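Local coordinates for protein A6 homolog (Fowlpox virus, PDB 6BR8) that binds phospholipids through its largely helical C-terminal part and probably plays an essential role in turning immature virions into mature ones, at residues 144-155 and 218-228. Sequence-based numbering, arbitrary orientation.
Sequences LSSIVYSEILTN and IVQCITDNYNI. With 6OU ([(2~{R})-1-[2-azanylethoxy(oxidanyl)phosphoryl]oxy-3-hexadecanoyloxy-propan-2-yl] (~{Z})-octadec-9-enoate), chain G.
Between two lipid sites of this helical domain, Ile147 on helix 134-154 meets Ile222 of helix 212-225 and Tyr226, just beyond it. Its CG1 lies over one face of the Tyr226 ring, a CH-pi contact 3.6 Å from the centroid and 19° off the normal. With chi1 at -78°, Ile147 CG2 stands anti to the backbone N and touches Ile222 CG2 at 3.7 Å, and it also lies against Tyr226 CE2. One turn on, Glu151 bends at chi2 and lays CG against Ile222 CD1 (3.6 Å). Its OE1 stands at the edge of the Tyr226 ring, 3.6 Å from OH without a hydrogen bond, the carboxylate turned 78° from the ring plane. Asn155 ND2 donates to Glu151 OE2 (3.0 Å) on the anti side, steadying the carboxylate, and comes within 3.8 Å of Ile222 CD1. At the other end Leu144 CD2 reaches Ile228 CD1 at 4.0 Å, and Ile103 of strand 101-103 touches Leu144 and Ile147. A Schellman motif with Asn227 as C-prime residue leads into strand 228-230. Ser145, Ser146 and Tyr149 contact one phospholipid and Ile222 another, making this a mainly apolar seam of helix 134-154 with the end of helix 212-225 and its following turn, between two lipid pockets.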
loop_
_atom_site.group_PDB
_atom_site.type_symbol
_atom_site.label_atom_id
_atom_site.label_comp_id
_atom_site.label_asym_id
_atom_site.label_seq_id
_atom_site.Cartn_x
_atom_site.Cartn_y
_atom_site.Cartn_z
ATOM N N LEU A 144 -12.321 -3.967 3.578
ATOM C CA LEU A 144 -11.413 -3.802 2.441
ATOM C C LEU A 144 -10.170 -4.669 2.585
ATOM O O LEU A 144 -9.805 -5.408 1.666
ATOM C CB LEU A 144 -10.997 -2.344 2.294
ATOM C CG LEU A 144 -12.004 -1.440 1.628
ATOM C CD1 LEU A 144 -11.280 -0.144 1.359
ATOM C CD2 LEU A 144 -12.482 -2.106 0.339
ATOM N N SER A 145 -9.500 -4.588 3.733
ATOM C CA SER A 145 -8.247 -5.315 3.878
ATOM C C SER A 145 -8.498 -6.810 3.923
ATOM O O SER A 145 -7.650 -7.600 3.492
ATOM C CB SER A 145 -7.490 -4.846 5.129
ATOM O OG SER A 145 -8.232 -5.065 6.302
ATOM N N SER A 146 -9.665 -7.214 4.419
ATOM C CA SER A 146 -10.058 -8.609 4.322
ATOM C C SER A 146 -10.207 -9.035 2.864
ATOM O O SER A 146 -9.858 -10.161 2.500
ATOM C CB SER A 146 -11.353 -8.830 5.089
ATOM O OG SER A 146 -11.924 -10.064 4.740
ATOM N N ILE A 147 -10.707 -8.144 2.012
ATOM C CA ILE A 147 -10.867 -8.492 0.604
ATOM C C ILE A 147 -9.513 -8.548 -0.092
ATOM O O ILE A 147 -9.210 -9.514 -0.803
ATOM C CB ILE A 147 -11.810 -7.501 -0.090
ATOM C CG1 ILE A 147 -13.264 -7.823 0.254
ATOM C CG2 ILE A 147 -11.612 -7.561 -1.591
ATOM C CD1 ILE A 147 -14.185 -6.635 0.113
ATOM N N VAL A 148 -8.681 -7.517 0.114
ATOM C CA VAL A 148 -7.378 -7.433 -0.544
ATOM C C VAL A 148 -6.551 -8.671 -0.240
ATOM O O VAL A 148 -6.006 -9.314 -1.149
ATOM C CB VAL A 148 -6.629 -6.150 -0.126
ATOM C CG1 VAL A 148 -5.177 -6.196 -0.572
ATOM C CG2 VAL A 148 -7.288 -4.886 -0.709
ATOM N N TYR A 149 -6.456 -9.030 1.038
ATOM C CA TYR A 149 -5.658 -10.182 1.433
ATOM C C TYR A 149 -6.276 -11.475 0.937
ATOM O O TYR A 149 -5.556 -12.395 0.527
ATOM C CB TYR A 149 -5.500 -10.199 2.954
ATOM C CG TYR A 149 -5.007 -11.490 3.577
ATOM C CD1 TYR A 149 -3.662 -11.672 3.870
ATOM C CD2 TYR A 149 -5.891 -12.507 3.927
ATOM C CE1 TYR A 149 -3.205 -12.843 4.473
ATOM C CE2 TYR A 149 -5.444 -13.682 4.526
ATOM C CZ TYR A 149 -4.106 -13.846 4.805
ATOM O OH TYR A 149 -3.669 -15.026 5.399
ATOM N N SER A 150 -7.601 -11.575 0.977
ATOM C CA SER A 150 -8.223 -12.794 0.493
ATOM C C SER A 150 -8.037 -12.936 -1.007
ATOM O O SER A 150 -7.715 -14.023 -1.500
ATOM C CB SER A 150 -9.702 -12.823 0.855
ATOM O OG SER A 150 -10.321 -13.907 0.192
ATOM N N GLU A 151 -8.220 -11.848 -1.748
ATOM C CA GLU A 151 -8.066 -11.933 -3.190
ATOM C C GLU A 151 -6.623 -12.228 -3.580
ATOM O O GLU A 151 -6.388 -13.025 -4.487
ATOM C CB GLU A 151 -8.591 -10.653 -3.836
ATOM C CG GLU A 151 -10.109 -10.522 -3.675
ATOM C CD GLU A 151 -10.806 -11.863 -3.836
ATOM O OE1 GLU A 151 -11.179 -12.491 -2.807
ATOM O OE2 GLU A 151 -10.955 -12.299 -4.997
ATOM N N ILE A 152 -5.634 -11.644 -2.892
ATOM C CA ILE A 152 -4.258 -11.903 -3.306
ATOM C C ILE A 152 -3.899 -13.369 -3.075
ATOM O O ILE A 152 -3.122 -13.961 -3.840
ATOM C CB ILE A 152 -3.242 -10.961 -2.619
ATOM C CG1 ILE A 152 -3.527 -9.468 -2.860
ATOM C CG2 ILE A 152 -1.818 -11.275 -3.086
ATOM N N LEU A 153 -4.451 -13.984 -2.033
ATOM C CA LEU A 153 -4.126 -15.381 -1.755
ATOM C C LEU A 153 -4.980 -16.390 -2.511
ATOM O O LEU A 153 -4.536 -17.528 -2.704
ATOM C CB LEU A 153 -4.252 -15.689 -0.262
ATOM C CG LEU A 153 -3.015 -15.369 0.566
ATOM C CD1 LEU A 153 -3.441 -15.123 1.968
ATOM C CD2 LEU A 153 -2.008 -16.520 0.520
ATOM N N THR A 154 -6.194 -16.024 -2.921
ATOM C CA THR A 154 -7.148 -17.012 -3.400
ATOM C C THR A 154 -7.653 -16.750 -4.820
ATOM O O THR A 154 -8.188 -17.670 -5.447
ATOM C CB THR A 154 -8.359 -17.098 -2.441
ATOM O OG1 THR A 154 -9.184 -15.928 -2.558
ATOM C CG2 THR A 154 -7.900 -17.225 -0.973
ATOM N N ASN A 155 -7.503 -15.545 -5.345
ATOM C CA ASN A 155 -8.041 -15.248 -6.662
ATOM C C ASN A 155 -7.191 -15.922 -7.741
ATOM O O ASN A 155 -5.981 -15.708 -7.824
ATOM C CB ASN A 155 -8.100 -13.739 -6.862
ATOM C CG ASN A 155 -8.958 -13.342 -8.014
ATOM O OD1 ASN A 155 -8.793 -13.846 -9.114
ATOM N ND2 ASN A 155 -9.914 -12.450 -7.764
ATOM N N ILE A 218 -10.030 -7.966 -13.607
ATOM C CA ILE A 218 -9.958 -8.677 -12.334
ATOM C C ILE A 218 -10.377 -7.773 -11.188
ATOM O O ILE A 218 -11.259 -8.120 -10.395
ATOM C CB ILE A 218 -8.538 -9.214 -12.108
ATOM C CG1 ILE A 218 -8.302 -10.473 -12.941
ATOM C CG2 ILE A 218 -8.293 -9.442 -10.622
ATOM C CD1 ILE A 218 -6.880 -10.949 -12.873
ATOM N N VAL A 219 -9.731 -6.606 -11.063
ATOM C CA VAL A 219 -10.049 -5.753 -9.927
ATOM C C VAL A 219 -11.491 -5.250 -10.003
ATOM O O VAL A 219 -12.191 -5.193 -8.985
ATOM C CB VAL A 219 -9.018 -4.622 -9.831
ATOM C CG1 VAL A 219 -9.305 -3.717 -8.642
ATOM C CG2 VAL A 219 -7.635 -5.254 -9.696
ATOM N N GLN A 220 -11.982 -4.937 -11.205
ATOM C CA GLN A 220 -13.361 -4.483 -11.314
ATOM C C GLN A 220 -14.328 -5.580 -10.900
ATOM O O GLN A 220 -15.367 -5.299 -10.288
ATOM C CB GLN A 220 -13.681 -4.027 -12.741
ATOM C CG GLN A 220 -15.150 -3.539 -12.881
ATOM C CD GLN A 220 -15.336 -2.167 -12.264
ATOM O OE1 GLN A 220 -14.634 -1.227 -12.615
ATOM N NE2 GLN A 220 -16.258 -2.052 -11.313
ATOM N N CYS A 221 -14.034 -6.830 -11.274
ATOM C CA CYS A 221 -14.899 -7.936 -10.889
ATOM C C CYS A 221 -14.836 -8.206 -9.403
ATOM O O CYS A 221 -15.779 -8.773 -8.855
ATOM C CB CYS A 221 -14.536 -9.209 -11.656
ATOM S SG CYS A 221 -15.074 -9.141 -13.359
ATOM N N ILE A 222 -13.755 -7.807 -8.741
ATOM C CA ILE A 222 -13.719 -7.892 -7.290
ATOM C C ILE A 222 -14.636 -6.843 -6.688
ATOM O O ILE A 222 -15.475 -7.149 -5.832
ATOM C CB ILE A 222 -12.275 -7.746 -6.771
ATOM C CG1 ILE A 222 -11.405 -8.933 -7.229
ATOM C CG2 ILE A 222 -12.267 -7.620 -5.240
ATOM C CD1 ILE A 222 -9.902 -8.781 -6.852
ATOM N N THR A 223 -14.510 -5.590 -7.145
ATOM C CA THR A 223 -15.354 -4.552 -6.562
ATOM C C THR A 223 -16.811 -4.802 -6.869
ATOM O O THR A 223 -17.659 -4.485 -6.042
ATOM C CB THR A 223 -14.946 -3.143 -7.025
ATOM O OG1 THR A 223 -15.359 -2.911 -8.377
ATOM C CG2 THR A 223 -13.459 -2.970 -6.913
ATOM N N ASP A 224 -17.132 -5.415 -8.016
ATOM C CA ASP A 224 -18.531 -5.768 -8.295
ATOM C C ASP A 224 -19.007 -6.898 -7.391
ATOM O O ASP A 224 -20.127 -6.861 -6.861
ATOM C CB ASP A 224 -18.714 -6.190 -9.758
ATOM C CG ASP A 224 -18.563 -5.043 -10.752
ATOM O OD1 ASP A 224 -18.390 -3.873 -10.358
ATOM O OD2 ASP A 224 -18.603 -5.334 -11.961
ATOM N N ASN A 225 -18.194 -7.946 -7.244
ATOM C CA ASN A 225 -18.669 -9.136 -6.543
ATOM C C ASN A 225 -18.742 -8.949 -5.038
ATOM O O ASN A 225 -19.209 -9.857 -4.352
ATOM C CB ASN A 225 -17.803 -10.353 -6.887
ATOM C CG ASN A 225 -17.822 -10.687 -8.384
ATOM O OD1 ASN A 225 -18.791 -10.396 -9.094
ATOM N ND2 ASN A 225 -16.753 -11.318 -8.860
ATOM N N TYR A 226 -18.301 -7.803 -4.515
ATOM C CA TYR A 226 -18.535 -7.426 -3.126
ATOM C C TYR A 226 -19.408 -6.184 -2.997
ATOM O O TYR A 226 -19.608 -5.701 -1.878
ATOM C CB TYR A 226 -17.212 -7.191 -2.403
ATOM C CG TYR A 226 -16.464 -8.447 -2.051
ATOM C CD1 TYR A 226 -16.990 -9.367 -1.142
ATOM C CD2 TYR A 226 -15.222 -8.702 -2.604
ATOM C CE1 TYR A 226 -16.284 -10.512 -0.812
ATOM C CE2 TYR A 226 -14.514 -9.833 -2.282
ATOM C CZ TYR A 226 -15.033 -10.731 -1.393
ATOM O OH TYR A 226 -14.276 -11.842 -1.114
ATOM N N ASN A 227 -19.941 -5.679 -4.106
ATOM C CA ASN A 227 -20.792 -4.486 -4.160
ATOM C C ASN A 227 -20.154 -3.373 -3.343
ATOM O O ASN A 227 -20.675 -2.907 -2.333
ATOM C CB ASN A 227 -22.229 -4.787 -3.715
ATOM N N ILE A 228 -18.968 -2.986 -3.801
ATOM C CA ILE A 228 -18.245 -1.868 -3.211
ATOM C C ILE A 228 -18.680 -0.587 -3.901
ATOM O O ILE A 228 -18.471 -0.412 -5.107
ATOM C CB ILE A 228 -16.729 -2.066 -3.337
ATOM C CG1 ILE A 228 -16.289 -3.399 -2.741
ATOM C CG2 ILE A 228 -15.992 -0.908 -2.699
ATOM C CD1 ILE A 228 -14.759 -3.518 -2.601
HETATM C C01 6OU G . 2.634 1.757 9.841
HETATM C C02 6OU G . 1.924 0.407 9.886
HETATM C C03 6OU G . 2.593 -0.579 10.839
HETATM C C04 6OU G . 1.777 -1.858 11.017
HETATM C C05 6OU G . 2.476 -3.073 10.413
HETATM C C06 6OU G . 1.898 -4.394 10.911
HETATM C C07 6OU G . 0.936 -5.022 9.908
HETATM C C08 6OU G . 0.250 -6.262 10.467
HETATM C C09 6OU G . -0.584 -7.015 9.436
HETATM C C10 6OU G . -1.908 -7.464 10.051
HETATM C C11 6OU G . -2.429 -8.800 9.526
HETATM C C12 6OU G . -1.393 -9.681 8.829
HETATM C C13 6OU G . -1.981 -11.034 8.422
HETATM C C14 6OU G . -3.243 -11.371 9.220
HETATM C C15 6OU G . -4.402 -11.860 8.353
HETATM C C16 6OU G . -5.217 -10.739 7.698
HETATM O O17 6OU G . -4.933 -9.595 7.849
HETATM O O18 6OU G . -6.314 -11.065 6.897
HETATM C C19 6OU G . -7.377 -10.169 7.025
HETATM C C20 6OU G . -8.231 -10.668 8.189
HETATM C C21 6OU G . -9.529 -11.256 7.639
HETATM O O22 6OU G . -9.131 -12.310 6.812
HETATM P P23 6OU G . -9.618 -13.841 7.186
HETATM O O24 6OU G . -9.780 -14.632 5.904
HETATM O O25 6OU G . -10.943 -13.760 7.914
HETATM O O26 6OU G . -8.524 -14.616 8.156
HETATM C C27 6OU G . -7.211 -14.145 8.310
HETATM C C28 6OU G . -6.366 -15.286 8.877
HETATM N N29 6OU G . -4.989 -14.875 9.060
HETATM O O30 6OU G . -8.458 -9.674 9.164
HETATM C C31 6OU G . -8.907 -8.399 8.777
HETATM O O32 6OU G . -10.057 -8.215 8.571
HETATM C C33 6OU G . -7.936 -7.222 8.658
HETATM C C34 6OU G . -8.098 -6.230 9.808
HETATM C C35 6OU G . -6.964 -5.212 9.888
HETATM C C36 6OU G . -6.577 -4.919 11.332
HETATM C C37 6OU G . -5.694 -3.684 11.453
HETATM C C38 6OU G . -4.251 -4.023 11.814
HETATM C C39 6OU G . -3.550 -2.803 12.408
HETATM C C40 6OU G . -2.848 -1.941 11.358
HETATM C C41 6OU G . -3.224 -0.679 11.412
#